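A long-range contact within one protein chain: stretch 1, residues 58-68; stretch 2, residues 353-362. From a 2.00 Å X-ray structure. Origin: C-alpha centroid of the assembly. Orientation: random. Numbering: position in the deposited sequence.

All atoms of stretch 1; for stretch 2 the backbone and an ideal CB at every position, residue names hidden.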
# COMPACT_ATOMS: atom_id res chain seq x y z
N VAL A 58 22.57 -30.29 11.35
CA VAL A 58 23.73 -31.09 10.95
C VAL A 58 24.91 -30.19 10.63
O VAL A 58 26.06 -30.50 10.97
CB VAL A 58 23.38 -31.98 9.73
CG1 VAL A 58 24.65 -32.55 9.11
CG2 VAL A 58 22.47 -33.13 10.18
N VAL A 59 24.64 -29.06 9.99
CA VAL A 59 25.70 -28.11 9.65
C VAL A 59 26.24 -27.51 10.94
O VAL A 59 27.46 -27.36 11.11
CB VAL A 59 25.17 -26.99 8.73
CG1 VAL A 59 26.25 -25.93 8.51
CG2 VAL A 59 24.74 -27.59 7.40
N PHE A 60 25.34 -27.17 11.86
CA PHE A 60 25.73 -26.59 13.14
C PHE A 60 26.62 -27.57 13.91
O PHE A 60 27.65 -27.19 14.47
CB PHE A 60 24.50 -26.28 13.99
CG PHE A 60 24.82 -25.89 15.40
CD1 PHE A 60 25.36 -24.64 15.68
CD2 PHE A 60 24.58 -26.77 16.45
CE1 PHE A 60 25.66 -24.27 16.99
CE2 PHE A 60 24.88 -26.41 17.77
CZ PHE A 60 25.42 -25.16 18.04
N ASN A 61 26.21 -28.84 13.95
CA ASN A 61 26.96 -29.86 14.66
C ASN A 61 28.37 -30.03 14.10
O ASN A 61 29.28 -30.46 14.81
CB ASN A 61 26.23 -31.20 14.62
CG ASN A 61 24.95 -31.22 15.45
OD1 ASN A 61 24.72 -30.34 16.29
ND2 ASN A 61 24.13 -32.24 15.24
N SER A 62 28.56 -29.71 12.82
CA SER A 62 29.86 -29.86 12.18
C SER A 62 30.82 -28.70 12.45
O SER A 62 31.98 -28.74 12.04
CB SER A 62 29.69 -30.03 10.67
OG SER A 62 29.38 -28.79 10.05
N MET A 63 30.33 -27.66 13.12
CA MET A 63 31.16 -26.49 13.42
C MET A 63 32.08 -26.75 14.61
O MET A 63 31.75 -27.53 15.50
CB MET A 63 30.30 -25.27 13.76
CG MET A 63 29.27 -24.88 12.72
SD MET A 63 28.26 -23.53 13.35
CE MET A 63 28.07 -22.54 11.87
N SER A 64 33.22 -26.07 14.62
CA SER A 64 34.15 -26.20 15.73
C SER A 64 33.43 -25.56 16.91
O SER A 64 32.46 -24.82 16.72
CB SER A 64 35.44 -25.43 15.44
OG SER A 64 35.20 -24.03 15.38
N GLU A 65 33.88 -25.83 18.13
CA GLU A 65 33.21 -25.25 19.28
C GLU A 65 33.31 -23.73 19.26
O GLU A 65 32.39 -23.03 19.72
CB GLU A 65 33.80 -25.80 20.58
CG GLU A 65 32.74 -26.12 21.62
CD GLU A 65 31.73 -27.16 21.13
OE1 GLU A 65 30.70 -27.36 21.80
OE2 GLU A 65 31.97 -27.78 20.07
N LYS A 66 34.41 -23.22 18.73
CA LYS A 66 34.62 -21.78 18.63
C LYS A 66 33.57 -21.18 17.70
O LYS A 66 32.92 -20.19 18.02
CB LYS A 66 36.02 -21.49 18.09
CG LYS A 66 36.37 -20.01 17.99
CD LYS A 66 37.81 -19.82 17.51
CE LYS A 66 38.20 -18.35 17.47
NZ LYS A 66 39.63 -18.17 17.06
N THR A 67 33.40 -21.80 16.53
CA THR A 67 32.44 -21.32 15.56
C THR A 67 31.00 -21.44 16.07
O THR A 67 30.19 -20.54 15.82
CB THR A 67 32.58 -22.08 14.22
OG1 THR A 67 33.88 -21.83 13.68
CG2 THR A 67 31.53 -21.62 13.23
N LYS A 68 30.69 -22.52 16.77
CA LYS A 68 29.34 -22.70 17.31
C LYS A 68 28.97 -21.50 18.18
O LYS A 68 27.87 -20.98 18.09
CB LYS A 68 29.24 -23.98 18.15
CG LYS A 68 29.32 -25.28 17.36
CD LYS A 68 29.06 -26.48 18.27
CE LYS A 68 29.13 -27.79 17.51
NZ LYS A 68 28.85 -28.96 18.39
N UNK A 353 26.07 -19.10 6.08
CA UNK A 353 26.48 -20.38 5.52
C UNK A 353 27.82 -20.76 6.12
O UNK A 353 28.62 -19.89 6.48
CB UNK A 353 26.56 -20.32 3.99
N UNK A 354 28.07 -22.06 6.23
CA UNK A 354 29.29 -22.54 6.85
C UNK A 354 30.07 -23.56 6.03
O UNK A 354 29.51 -24.51 5.48
CB UNK A 354 28.95 -23.15 8.21
N UNK A 355 31.38 -23.34 5.96
CA UNK A 355 32.29 -24.22 5.24
C UNK A 355 33.08 -25.02 6.28
O UNK A 355 33.98 -24.50 6.93
CB UNK A 355 33.22 -23.43 4.32
N UNK A 356 32.71 -26.29 6.43
CA UNK A 356 33.34 -27.17 7.41
C UNK A 356 34.82 -27.42 7.19
O UNK A 356 35.60 -27.46 8.14
CB UNK A 356 32.61 -28.52 7.42
N UNK A 357 35.22 -27.61 5.93
CA UNK A 357 36.62 -27.87 5.61
C UNK A 357 37.57 -26.82 6.18
O UNK A 357 38.58 -27.16 6.79
CB UNK A 357 36.80 -27.94 4.09
N UNK A 358 37.24 -25.55 5.96
CA UNK A 358 38.09 -24.47 6.44
C UNK A 358 37.55 -23.84 7.72
O UNK A 358 38.14 -22.90 8.26
CB UNK A 358 38.24 -23.40 5.36
N UNK A 359 36.42 -24.36 8.19
CA UNK A 359 35.79 -23.86 9.41
C UNK A 359 35.57 -22.35 9.29
O UNK A 359 35.92 -21.59 10.19
CB UNK A 359 36.64 -24.19 10.64
N UNK A 360 34.98 -21.94 8.17
CA UNK A 360 34.70 -20.54 7.90
C UNK A 360 33.20 -20.24 7.84
O UNK A 360 32.45 -20.90 7.12
CB UNK A 360 35.36 -20.13 6.58
N UNK A 361 32.79 -19.24 8.61
CA UNK A 361 31.40 -18.80 8.69
C UNK A 361 31.24 -17.60 7.75
O UNK A 361 32.09 -16.71 7.72
CB UNK A 361 31.01 -18.44 10.12
N UNK A 362 30.15 -17.58 6.98
CA UNK A 362 29.91 -16.50 6.02
C UNK A 362 28.52 -15.87 6.18
O UNK A 362 27.52 -16.58 6.24
CB UNK A 362 30.07 -17.03 4.59

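Backbone pairing sets the frame. N of position 353 donates to O of 362 at 2.9 Å and N of 355 to O of 360 at 2.9 Å, so two extended arms are joined by a turn at 356-359, and side chains alternate toward and away from stretch 1.

At position 353 CA-to-CB points away and the ideal CB has nothing of stretch 1 within 5.5 Å; the contact sets no preference. The residue is Gln353.

Position 354 points toward stretch 1, its ideal CB 3.8 Å from Met63 CE and 3.9 Å from Val59 CG1. Such apolar surroundings suit a large aliphatic or aromatic side chain; the hydroxyls of Ser62, Ser64 and Thr67 farther out would also tolerate a polar tip. It is Tyr354, chi1 t, with the largest covered area in stretch 2. Met63 CG lies over one ring face, 3.7 Å from the ring centroid and 9° off the normal, a CH-pi contact. Ser62 OG sits at the ring edge, 3.6 Å from Tyr354 CE1, while already donating to Val59 O (2.6 Å). Thr67 CG2 approaches Tyr354 CE2 obliquely at 3.7 Å.

Position 355 points away, leaving its choice open. It is Asp355, whose carboxylate serves position 358.

Position 356 points toward stretch 1, and its nearest neighbour there is Ser62 OG, 4.2 Å from the ideal CB. A small or a polar residue would suit. Ala356 places its CB 4.1 Å from Ser62 OG.

Positions 357 and 358 are out of reach, so many residues would serve; they are Gln357 and Asn358, whose ND2 donates to Asp355 OD2 (2.6 Å) within the turn.

Position 359 has phi/psi 53/50, a left-handed conformation that favours Gly, Asn or Asp. Its CB points toward stretch 1, 4.7 Å from Thr67 OG1 and 5.0 Å from Ser64 OG; two hydroxyls at that range invite a short acceptor, Asp or Asn. Asp359 accepts from Thr67 OG1 at OD1 (2.8 Å) and from Ser64 OG at OD2 (3.0 Å), engaging the N-cap Ser64 and the first turn of its helix. Tyr354 OH also donates to Asp359 OD1, at a very short 2.4 Å.

Position 360 points away; its extended backbone would suit a beta-branched residue, among others. It is Val360.

Position 361 points toward stretch 1, its ideal CB 4.5 Å from Thr67 CG2 and 5.3 Å from Met63 CE. These methyls favour a medium aliphatic such as Leu, Ile or Met. Leu361 brings CD1 to 3.3 Å from Met63 CE, a tight contact, and 4.2 Å from Thr67 CG2.

Position 362 is out of reach, its ideal CB with nothing of stretch 1 within 5.5 Å, so many residues would serve; it is Arg362, whose NH1 donates a weak hydrogen bond to Gln353 OE1 (2.8 Å).

Stretch 2, residues 353-362: QYDAQNDVLR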
# COMPACT_ATOMS: atom_id res chain seq x y z
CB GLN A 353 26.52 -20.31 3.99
CG GLN A 353 25.12 -20.32 3.38
CD GLN A 353 25.13 -20.19 1.87
OE1 GLN A 353 25.29 -19.10 1.33
NE2 GLN A 353 24.95 -21.31 1.18
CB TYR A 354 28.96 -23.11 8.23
CG TYR A 354 30.12 -23.75 8.94
CD1 TYR A 354 30.23 -25.14 9.02
CD2 TYR A 354 31.12 -22.98 9.54
CE1 TYR A 354 31.29 -25.74 9.68
CE2 TYR A 354 32.19 -23.57 10.21
CZ TYR A 354 32.27 -24.95 10.27
OH TYR A 354 33.32 -25.54 10.93
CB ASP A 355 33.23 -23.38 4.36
CG ASP A 355 34.46 -24.13 3.92
OD1 ASP A 355 34.38 -25.35 3.68
OD2 ASP A 355 35.52 -23.47 3.79
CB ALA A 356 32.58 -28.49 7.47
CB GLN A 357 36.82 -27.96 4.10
CG GLN A 357 36.17 -29.17 3.45
CD GLN A 357 36.61 -29.35 2.01
OE1 GLN A 357 36.16 -30.26 1.32
NE2 GLN A 357 37.51 -28.48 1.55
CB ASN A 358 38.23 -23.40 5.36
CG ASN A 358 38.71 -23.97 4.05
OD1 ASN A 358 39.72 -24.67 4.00
ND2 ASN A 358 37.99 -23.68 2.97
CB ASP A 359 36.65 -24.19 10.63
CG ASP A 359 36.00 -23.79 11.94
OD1 ASP A 359 34.76 -23.93 12.06
OD2 ASP A 359 36.72 -23.34 12.85
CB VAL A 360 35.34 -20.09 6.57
CG1 VAL A 360 34.94 -18.66 6.25
CG2 VAL A 360 36.85 -20.22 6.65
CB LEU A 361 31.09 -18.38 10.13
CG LEU A 361 29.64 -18.35 10.63
CD1 LEU A 361 29.04 -19.73 10.50
CD2 LEU A 361 29.60 -17.90 12.08
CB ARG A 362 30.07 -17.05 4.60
CG ARG A 362 29.54 -16.15 3.50
CD ARG A 362 28.89 -16.99 2.41
NE ARG A 362 29.75 -18.08 1.96
CZ ARG A 362 29.34 -19.12 1.24
NH1 ARG A 362 28.07 -19.21 0.87
NH2 ARG A 362 30.20 -20.06 0.87
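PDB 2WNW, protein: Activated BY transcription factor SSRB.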